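Local coordinates for protein exosome complex component Rrp41 (Archaeoglobus fulgidus, PDB 3M7N) that probably acts as the catalytic subunit of the archaeal exosome, degrading RNA from its 3' end and also able to synthesise heteromeric RNA tails, at residues E25-K30 and V172-K177; K37-S42 and I53-G58; P83-E88 and L130-G135. The protein carries 1 engineered substitution. All blocks are in the same frame, centred on the assembly; numbering follows the deposited sequence.

Overall arrangement
Interaction 1 closes a long loop of the chain, and interactions 2 and 3 lie inside it, one after the other. Interaction 1 joins the two sheets of the RNase PH fold, through the loop leading into strand 29-33 and the loop just after strand 170-173. Interaction 2 pairs strands 41-47 and 50-60 in the same sheet as strand 29-33; its centre lies about 26 Å from that of interaction 1. Interaction 3 joins two loops that follow strands 74-81 and 122-129 of this sheet, and meets the bound RNA. Its centre is about 16 Å from that of interaction 1, which it touches through Lys-177 and Glu-87. The junction of the sheets thus borders the RNA site.

Interaction 1: E25-K30 and V172-K177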
loop_
_atom_site.group_PDB
_atom_site.type_symbol
_atom_site.label_atom_id
_atom_site.label_comp_id
_atom_site.label_asym_id
_atom_site.label_seq_id
_atom_site.Cartn_x
_atom_site.Cartn_y
_atom_site.Cartn_z
ATOM N N GLU E 25 5.833 -46.665 1.668
ATOM C CA GLU E 25 6.181 -46.227 3.018
ATOM C C GLU E 25 6.367 -44.707 3.176
ATOM O O GLU E 25 7.054 -44.072 2.372
ATOM C CB GLU E 25 7.456 -46.936 3.482
ATOM C CG GLU E 25 7.336 -48.455 3.497
ATOM C CD GLU E 25 8.630 -49.124 3.911
ATOM O OE1 GLU E 25 8.601 -50.349 4.195
ATOM O OE2 GLU E 25 9.670 -48.420 3.963
ATOM N N LEU E 26 5.768 -44.147 4.226
ATOM C CA LEU E 26 5.957 -42.740 4.598
ATOM C C LEU E 26 7.327 -42.503 5.201
ATOM O O LEU E 26 7.940 -43.422 5.753
ATOM C CB LEU E 26 4.918 -42.300 5.641
ATOM C CG LEU E 26 3.448 -42.295 5.232
ATOM C CD1 LEU E 26 2.561 -42.184 6.461
ATOM C CD2 LEU E 26 3.171 -41.173 4.237
ATOM N N ARG E 27 7.780 -41.252 5.125
ATOM C CA ARG E 27 8.967 -40.813 5.857
ATOM C C ARG E 27 8.608 -40.704 7.334
ATOM O O ARG E 27 7.436 -40.556 7.667
ATOM C CB ARG E 27 9.459 -39.464 5.323
ATOM C CG ARG E 27 10.168 -39.526 3.956
ATOM C CD ARG E 27 10.461 -38.112 3.414
ATOM N NE ARG E 27 9.242 -37.324 3.230
ATOM C CZ ARG E 27 9.193 -36.092 2.713
ATOM N NH1 ARG E 27 8.019 -35.490 2.579
ATOM N NH2 ARG E 27 10.302 -35.467 2.317
ATOM N N PRO E 28 9.603 -40.812 8.227
ATOM C CA PRO E 28 9.354 -40.613 9.663
ATOM C C PRO E 28 8.631 -39.293 9.921
ATOM O O PRO E 28 8.937 -38.267 9.304
ATOM C CB PRO E 28 10.760 -40.555 10.273
ATOM C CG PRO E 28 11.627 -41.323 9.315
ATOM C CD PRO E 28 11.010 -41.155 7.939
ATOM N N ILE E 29 7.683 -39.330 10.845
ATOM C CA ILE E 29 6.827 -38.205 11.131
ATOM C C ILE E 29 6.738 -38.003 12.635
ATOM O O ILE E 29 6.684 -38.972 13.389
ATOM C CB ILE E 29 5.432 -38.457 10.541
ATOM C CG1 ILE E 29 5.467 -38.235 9.032
ATOM C CG2 ILE E 29 4.385 -37.569 11.165
ATOM C CD1 ILE E 29 4.175 -38.587 8.346
ATOM N N LYS E 30 6.758 -36.740 13.063
ATOM C CA LYS E 30 6.520 -36.364 14.454
ATOM C C LYS E 30 5.525 -35.204 14.469
ATOM O O LYS E 30 5.659 -34.256 13.685
ATOM C CB LYS E 30 7.823 -35.939 15.130
ATOM C CG LYS E 30 7.685 -35.680 16.623
ATOM C CD LYS E 30 8.709 -34.657 17.155
ATOM C CE LYS E 30 8.240 -34.029 18.487
ATOM N NZ LYS E 30 9.055 -32.857 18.937
ATOM N N VAL E 172 5.534 -43.788 -5.974
ATOM C CA VAL E 172 6.030 -43.898 -4.614
ATOM C C VAL E 172 5.256 -42.961 -3.719
ATOM O O VAL E 172 4.796 -41.912 -4.163
ATOM C CB VAL E 172 7.529 -43.634 -4.536
ATOM C CG1 VAL E 172 8.289 -44.676 -5.368
ATOM C CG2 VAL E 172 7.846 -42.231 -5.026
ATOM N N LEU E 173 5.105 -43.345 -2.458
ATOM C CA LEU E 173 4.384 -42.536 -1.490
ATOM C C LEU E 173 5.326 -41.547 -0.821
ATOM O O LEU E 173 6.404 -41.939 -0.393
ATOM C CB LEU E 173 3.775 -43.446 -0.434
ATOM C CG LEU E 173 2.987 -42.785 0.691
ATOM C CD1 LEU E 173 1.803 -41.995 0.155
ATOM C CD2 LEU E 173 2.542 -43.872 1.665
ATOM N N ASP E 174 4.935 -40.271 -0.753
ATOM C CA ASP E 174 5.670 -39.273 0.040
ATOM C C ASP E 174 7.089 -39.063 -0.453
ATOM O O ASP E 174 8.046 -39.342 0.258
ATOM C CB ASP E 174 5.716 -39.715 1.505
ATOM C CG ASP E 174 6.228 -38.628 2.446
ATOM O OD1 ASP E 174 6.921 -38.985 3.420
ATOM O OD2 ASP E 174 5.944 -37.423 2.226
ATOM N N PRO E 175 7.240 -38.533 -1.662
ATOM C CA PRO E 175 8.600 -38.435 -2.214
ATOM C C PRO E 175 9.562 -37.588 -1.363
ATOM O O PRO E 175 9.148 -36.688 -0.621
ATOM C CB PRO E 175 8.391 -37.779 -3.590
ATOM C CG PRO E 175 6.890 -37.753 -3.813
ATOM C CD PRO E 175 6.241 -37.825 -2.474
ATOM N N MET E 176 10.847 -37.900 -1.493
ATOM C CA MET E 176 11.931 -37.166 -0.849
ATOM C C MET E 176 12.541 -36.271 -1.925
ATOM O O MET E 176 12.197 -36.375 -3.104
ATOM C CB MET E 176 13.010 -38.148 -0.360
ATOM C CG MET E 176 13.919 -38.649 -1.507
ATOM S SD MET E 176 14.883 -40.135 -1.177
ATOM C CE MET E 176 15.739 -39.659 0.333
ATOM N N LYS E 177 13.487 -35.435 -1.531
ATOM C CA LYS E 177 13.993 -34.392 -2.414
ATOM C C LYS E 177 14.522 -34.967 -3.728
ATOM O O LYS E 177 14.168 -34.493 -4.820
ATOM C CB LYS E 177 15.061 -33.563 -1.688
ATOM C CG LYS E 177 15.726 -32.486 -2.525
ATOM C CD LYS E 177 17.056 -32.072 -1.907
ATOM C CE LYS E 177 17.758 -31.006 -2.745
ATOM N NZ LYS E 177 19.103 -30.649 -2.196
#
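Leu-26 and Asp-174 lie level with each other, CA to CA 5.7 Å; the two chains run roughly in the same direction through Glu-25–Leu-26 and Leu-173–Asp-174, then diverge. Asp-174 turns its carboxylate toward Arg-27 and is held there by three bonds. OD1 of Asp-174 takes the backbone N of Arg-27 at 3.0 Å on its anti lone pair. The same OD1 also accepts NE of Arg-27 at 2.9 Å, this time from 50° above the carboxylate plane. NH1 of Arg-27 meets Asp-174 OD2 at 2.9 Å, tilted from the guanidinium plane. The grip is a side-on salt bridge, one nitrogen to each oxygen, with the two flat groups 67° apart. A bend in the arginine chain (chi3 -60°) brings NE and NH1 back over the aspartate. Pro-175 O sits 3.3 Å above the guanidinium plane of Arg-27, over its centre. In this RNase PH-family chain the salt bridge joins the loop leading into strand 29-33, of one sheet, to the loop just after strand 170-173, of another. NH1 of Arg-27 has a further acceptor in Ala-134 O, and the carbonyl of Asp-174 is taken by Arg-21. A methionine in place of Arg-27 would probably leave the buried carboxylate of Asp-174 without its charged mate, held across this contact by one backbone N-H. Beside the polar group, the side chains of Leu-26 and Leu-173 cross at a slant, CD2 to CD2 3.8 Å, with Val-162 of strand 158-167 next to both leucines.

Interaction 2: K37-S42 and I53-G58; sequences KRADGS and IAAVFG
Ala-39 lays its methyl group against the outer end of the Phe-57 ring, CB to CZ 3.8 Å. The backbone joins in, since Ala-39 CA lies 3.6 Å from CE2 of Phe-57. CG of Phe-57 is anti to its own carbonyl carbon (chi1 -56°), which swings the ring toward Ala-39. The same methyl also meets CB of Ala-55 at 4.0 Å. A subunit of exosome complex exonuclease 2 packs against this region, with its Leu-88 on Ala-55 and its Pro-87 on Phe-57. It also supplies Asp-145, which pairs with Arg-38.

Asp-40 reaches across to the backbone of Gly-58 on the partner strand. Its OD2 accepts the N-H of Gly-58 at 2.9 Å on the anti lone pair, in a fairly straight bond of 158°. The backbone of Gly-58 has angles that a side chain would not tolerate, for it would press on the preceding carbonyl.

Further along, Gly-41 and Val-56 form a hydrogen-bonded antiparallel pair. Val-56 N gives to Gly-41 O at 2.8 Å, while the return bond from Gly-41 N to Val-56 O is longer, 3.3 Å. Ser-42 and Ala-55 follow as a non-hydrogen-bonded pair, both on the face opposite Val-56. The Ser-42 CA lies 3.2 Å from Ala-54 O in a CA-H...O contact. OG of Ser-42 is held by the N-H groups of Val-35 and Leu-36. Val-56 faces the other way, onto Ala-147 and Leu-148 of helix 136-150. Asp-40 and Gly-41 together face the single residue Val-56, a classic beta bulge at the open end of the beta hairpin of strands 41-47 and 50-60.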
loop_
_atom_site.group_PDB
_atom_site.type_symbol
_atom_site.label_atom_id
_atom_site.label_comp_id
_atom_site.label_asym_id
_atom_site.label_seq_id
_atom_site.Cartn_x
_atom_site.Cartn_y
_atom_site.Cartn_z
ATOM N N LYS E 37 3.084 -20.510 23.076
ATOM C CA LYS E 37 2.338 -19.810 24.110
ATOM C C LYS E 37 1.369 -18.771 23.552
ATOM O O LYS E 37 0.223 -18.690 23.986
ATOM C CB LYS E 37 3.328 -19.125 25.050
ATOM C CG LYS E 37 2.708 -18.366 26.205
ATOM C CD LYS E 37 3.810 -17.937 27.173
ATOM C CE LYS E 37 3.261 -17.167 28.351
ATOM N NZ LYS E 37 4.333 -16.977 29.376
ATOM N N ARG E 38 1.830 -17.973 22.596
ATOM C CA ARG E 38 1.047 -16.810 22.159
ATOM C C ARG E 38 -0.076 -17.091 21.147
ATOM O O ARG E 38 -1.002 -16.295 21.012
ATOM C CB ARG E 38 1.964 -15.668 21.683
ATOM C CG ARG E 38 2.815 -15.047 22.814
ATOM C CD ARG E 38 1.938 -14.366 23.887
ATOM N NE ARG E 38 2.600 -14.252 25.197
ATOM C CZ ARG E 38 2.053 -13.692 26.285
ATOM N NH1 ARG E 38 2.728 -13.644 27.424
ATOM N NH2 ARG E 38 0.827 -13.180 26.247
ATOM N N ALA E 39 -0.016 -18.222 20.455
ATOM C CA ALA E 39 -1.048 -18.550 19.477
ATOM C C ALA E 39 -2.277 -19.201 20.115
ATOM O O ALA E 39 -2.176 -19.871 21.138
ATOM C CB ALA E 39 -0.471 -19.441 18.380
ATOM N N ASP E 40 -3.442 -18.997 19.516
ATOM C CA ASP E 40 -4.628 -19.725 19.948
ATOM C C ASP E 40 -4.485 -21.241 19.732
ATOM O O ASP E 40 -5.013 -22.033 20.502
ATOM C CB ASP E 40 -5.858 -19.198 19.223
ATOM C CG ASP E 40 -6.131 -17.732 19.544
ATOM O OD1 ASP E 40 -5.952 -17.345 20.718
ATOM O OD2 ASP E 40 -6.512 -16.964 18.637
ATOM N N GLY E 41 -3.767 -21.640 18.687
ATOM C CA GLY E 41 -3.512 -23.042 18.442
ATOM C C GLY E 41 -2.230 -23.220 17.662
ATOM O O GLY E 41 -1.847 -22.365 16.862
ATOM N N SER E 42 -1.551 -24.333 17.883
ATOM C CA SER E 42 -0.277 -24.523 17.212
ATOM C C SER E 42 0.090 -25.981 17.050
ATOM O O SER E 42 -0.472 -26.862 17.704
ATOM C CB SER E 42 0.826 -23.820 17.991
ATOM O OG SER E 42 0.790 -24.204 19.354
ATOM N N ILE E 53 6.299 -25.350 11.415
ATOM C CA ILE E 53 5.496 -24.946 12.557
ATOM C C ILE E 53 4.254 -24.142 12.126
ATOM O O ILE E 53 4.306 -23.328 11.208
ATOM C CB ILE E 53 6.364 -24.224 13.637
ATOM C CG1 ILE E 53 5.520 -23.938 14.879
ATOM C CG2 ILE E 53 7.022 -22.967 13.079
ATOM C CD1 ILE E 53 6.353 -23.820 16.144
ATOM N N ALA E 54 3.127 -24.397 12.767
ATOM C CA ALA E 54 1.878 -23.777 12.360
ATOM C C ALA E 54 1.269 -23.078 13.542
ATOM O O ALA E 54 1.417 -23.523 14.679
ATOM C CB ALA E 54 0.888 -24.824 11.819
ATOM N N ALA E 55 0.538 -22.006 13.256
ATOM C CA ALA E 55 -0.053 -21.186 14.293
ATOM C C ALA E 55 -1.380 -20.634 13.809
ATOM O O ALA E 55 -1.522 -20.220 12.651
ATOM C CB ALA E 55 0.904 -20.042 14.674
ATOM N N VAL E 56 -2.346 -20.622 14.712
ATOM C CA VAL E 56 -3.678 -20.147 14.415
ATOM C C VAL E 56 -4.120 -19.045 15.378
ATOM O O VAL E 56 -3.961 -19.152 16.600
ATOM C CB VAL E 56 -4.682 -21.308 14.479
ATOM C CG1 VAL E 56 -6.129 -20.787 14.432
ATOM C CG2 VAL E 56 -4.407 -22.295 13.351
ATOM N N PHE E 57 -4.697 -17.993 14.815
ATOM C CA PHE E 57 -5.258 -16.898 15.600
ATOM C C PHE E 57 -6.645 -16.637 15.066
ATOM O O PHE E 57 -6.803 -16.360 13.876
ATOM C CB PHE E 57 -4.419 -15.628 15.437
ATOM C CG PHE E 57 -2.971 -15.805 15.786
ATOM C CD1 PHE E 57 -2.075 -16.316 14.857
ATOM C CD2 PHE E 57 -2.498 -15.456 17.039
ATOM C CE1 PHE E 57 -0.716 -16.480 15.173
ATOM C CE2 PHE E 57 -1.138 -15.621 17.367
ATOM C CZ PHE E 57 -0.251 -16.135 16.433
ATOM N N GLY E 58 -7.646 -16.728 15.933
ATOM C CA GLY E 58 -9.016 -16.485 15.535
ATOM C C GLY E 58 -9.968 -17.418 16.246
ATOM O O GLY E 58 -9.540 -18.298 16.983
#

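Interaction 3: P83-E88 and L130-G135. With nucleotides of chain L.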
loop_
_atom_site.group_PDB
_atom_site.type_symbol
_atom_site.label_atom_id
_atom_site.label_comp_id
_atom_site.label_asym_id
_atom_site.label_seq_id
_atom_site.Cartn_x
_atom_site.Cartn_y
_atom_site.Cartn_z
ATOM N N PRO E 83 14.672 -18.156 5.581
ATOM C CA PRO E 83 15.822 -18.048 4.677
ATOM C C PRO E 83 16.772 -19.242 4.756
ATOM O O PRO E 83 17.421 -19.564 3.766
ATOM C CB PRO E 83 16.514 -16.773 5.156
ATOM C CG PRO E 83 15.413 -15.955 5.706
ATOM C CD PRO E 83 14.480 -16.930 6.372
ATOM N N PHE E 84 16.827 -19.897 5.909
ATOM C CA PHE E 84 17.785 -20.974 6.154
ATOM C C PHE E 84 17.169 -22.374 5.991
ATOM O O PHE E 84 17.793 -23.372 6.327
ATOM C CB PHE E 84 18.338 -20.847 7.575
ATOM C CG PHE E 84 17.271 -20.793 8.624
ATOM C CD1 PHE E 84 17.002 -19.612 9.299
ATOM C CD2 PHE E 84 16.514 -21.922 8.919
ATOM C CE1 PHE E 84 15.994 -19.556 10.273
ATOM C CE2 PHE E 84 15.505 -21.880 9.894
ATOM C CZ PHE E 84 15.244 -20.701 10.570
ATOM N N SER E 85 15.942 -22.449 5.486
ATOM C CA SER E 85 15.259 -23.727 5.419
ATOM C C SER E 85 15.676 -24.539 4.187
ATOM O O SER E 85 15.428 -25.750 4.117
ATOM C CB SER E 85 13.748 -23.531 5.463
ATOM O OG SER E 85 13.300 -22.896 4.287
ATOM N N VAL E 86 16.333 -23.880 3.237
ATOM C CA VAL E 86 16.703 -24.529 1.985
ATOM C C VAL E 86 18.209 -24.588 1.753
ATOM O O VAL E 86 18.991 -23.990 2.479
ATOM C CB VAL E 86 16.027 -23.861 0.770
ATOM C CG1 VAL E 86 14.539 -24.143 0.766
ATOM C CG2 VAL E 86 16.286 -22.374 0.776
ATOM N N GLU E 87 18.604 -25.315 0.719
ATOM C CA GLU E 87 20.010 -25.587 0.460
ATOM C C GLU E 87 20.803 -24.295 0.238
ATOM O O GLU E 87 21.907 -24.137 0.764
ATOM C CB GLU E 87 20.150 -26.536 -0.736
ATOM C CG GLU E 87 19.870 -28.031 -0.424
ATOM C CD GLU E 87 18.376 -28.434 -0.361
ATOM O OE1 GLU E 87 17.478 -27.656 -0.777
ATOM O OE2 GLU E 87 18.109 -29.569 0.104
ATOM N N GLU E 88 20.229 -23.381 -0.541
ATOM C CA GLU E 88 20.844 -22.086 -0.820
ATOM C C GLU E 88 19.999 -20.998 -0.181
ATOM O O GLU E 88 18.835 -20.832 -0.548
ATOM C CB GLU E 88 20.905 -21.843 -2.332
ATOM C CG GLU E 88 21.712 -22.872 -3.130
ATOM C CD GLU E 88 23.148 -22.428 -3.386
ATOM O OE1 GLU E 88 23.683 -21.629 -2.580
ATOM O OE2 GLU E 88 23.738 -22.880 -4.396
ATOM N N LEU E 130 10.744 -24.268 8.651
ATOM C CA LEU E 130 12.025 -24.076 9.313
ATOM C C LEU E 130 13.094 -24.891 8.617
ATOM O O LEU E 130 14.264 -24.517 8.589
ATOM C CB LEU E 130 11.915 -24.497 10.778
ATOM C CG LEU E 130 10.941 -23.620 11.574
ATOM C CD1 LEU E 130 10.807 -24.106 13.011
ATOM C CD2 LEU E 130 11.387 -22.138 11.523
ATOM N N GLN E 131 12.689 -26.029 8.064
ATOM C CA GLN E 131 13.602 -26.841 7.296
ATOM C C GLN E 131 12.808 -27.523 6.204
ATOM O O GLN E 131 11.763 -28.141 6.473
ATOM C CB GLN E 131 14.341 -27.867 8.165
ATOM C CG GLN E 131 15.431 -28.631 7.395
ATOM C CD GLN E 131 16.191 -29.630 8.257
ATOM O OE1 GLN E 131 16.051 -30.844 8.088
ATOM N NE2 GLN E 131 16.994 -29.126 9.188
ATOM N N ALA E 132 13.313 -27.403 4.978
ATOM C CA ALA E 132 12.551 -27.781 3.807
ATOM C C ALA E 132 13.060 -29.048 3.166
ATOM O O ALA E 132 14.260 -29.252 2.996
ATOM C CB ALA E 132 12.556 -26.658 2.793
ATOM N N ASP E 133 12.123 -29.902 2.800
ATOM C CA ASP E 133 12.438 -30.996 1.905
ATOM C C ASP E 133 11.236 -31.171 0.988
ATOM O O ASP E 133 10.319 -30.347 1.018
ATOM C CB ASP E 133 12.764 -32.272 2.678
ATOM C CG ASP E 133 13.696 -33.184 1.913
ATOM O OD1 ASP E 133 14.924 -33.153 2.163
ATOM O OD2 ASP E 133 13.199 -33.919 1.037
ATOM N N ALA E 134 11.241 -32.213 0.165
ATOM C CA ALA E 134 10.113 -32.460 -0.718
ATOM C C ALA E 134 8.850 -32.566 0.123
ATOM O O ALA E 134 8.886 -33.082 1.230
ATOM C CB ALA E 134 10.335 -33.734 -1.536
ATOM N N GLY E 135 7.738 -32.061 -0.396
ATOM C CA GLY E 135 6.469 -32.189 0.278
ATOM C C GLY E 135 6.178 -31.177 1.376
ATOM O O GLY E 135 5.184 -31.343 2.099
ATOM P P C L 6 7.941 -28.124 -4.967
ATOM O OP1 C L 6 7.028 -29.235 -4.604
ATOM O OP2 C L 6 7.368 -26.871 -5.514
ATOM O "O5'" C L 6 8.883 -27.785 -3.707
ATOM C "C5'" C L 6 9.533 -28.873 -3.045
ATOM C "C4'" C L 6 10.882 -28.499 -2.457
ATOM O "O4'" C L 6 11.700 -27.769 -3.407
ATOM C "C3'" C L 6 10.866 -27.550 -1.271
ATOM O "O3'" C L 6 10.332 -28.194 -0.117
ATOM C "C2'" C L 6 12.364 -27.287 -1.178
ATOM O "O2'" C L 6 13.098 -28.376 -0.635
ATOM C "C1'" C L 6 12.705 -27.099 -2.659
ATOM N N1 C L 6 12.758 -25.657 -3.021
ATOM C C2 C L 6 13.927 -24.950 -2.736
ATOM O O2 C L 6 14.874 -25.547 -2.209
ATOM N N3 C L 6 13.991 -23.633 -3.049
ATOM C C4 C L 6 12.945 -23.031 -3.622
ATOM N N4 C L 6 13.062 -21.725 -3.912
ATOM C C5 C L 6 11.741 -23.744 -3.919
ATOM C C6 C L 6 11.689 -25.042 -3.602
#
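Ala-132 N gives its hydrogen to Ser-85 O at 2.8 Å, the one hydrogen bond between these two segments. Close by, the carbonyl oxygen of Leu-130 is lined by carbon. CE2 of Phe-84 meets Leu-130 O at 3.2 Å, at the ring edge and near its plane. CB of Ser-85 touches the same Leu-130 O at 3.3 Å. Phe-84 has its ring between the backbone N and the carbonyl carbon (chi1 54°), and this turns the edge to that oxygen. The hydroxyl of Ser-85 bonds instead to Ala-82 O.

Val-86 CG1 rests on the methyl CB of Ala-132 at 3.8 Å. The same CG1 lies 3.3 Å from O2 of the cytosine of C6 in the RNA, chain L. The ribose O3' of C6 is at Asp-133 O, though their modelled separation is too short to be reliable. Lys-44 of the exonuclease 2 subunit forms salt bridges to both Glu-87 and Asp-133, so the RNA site borders the subunit interface. The two segments are loops that leave the neighbouring parallel strands 74-81 and 122-129 and lead on to helices 96-110 and 136-150.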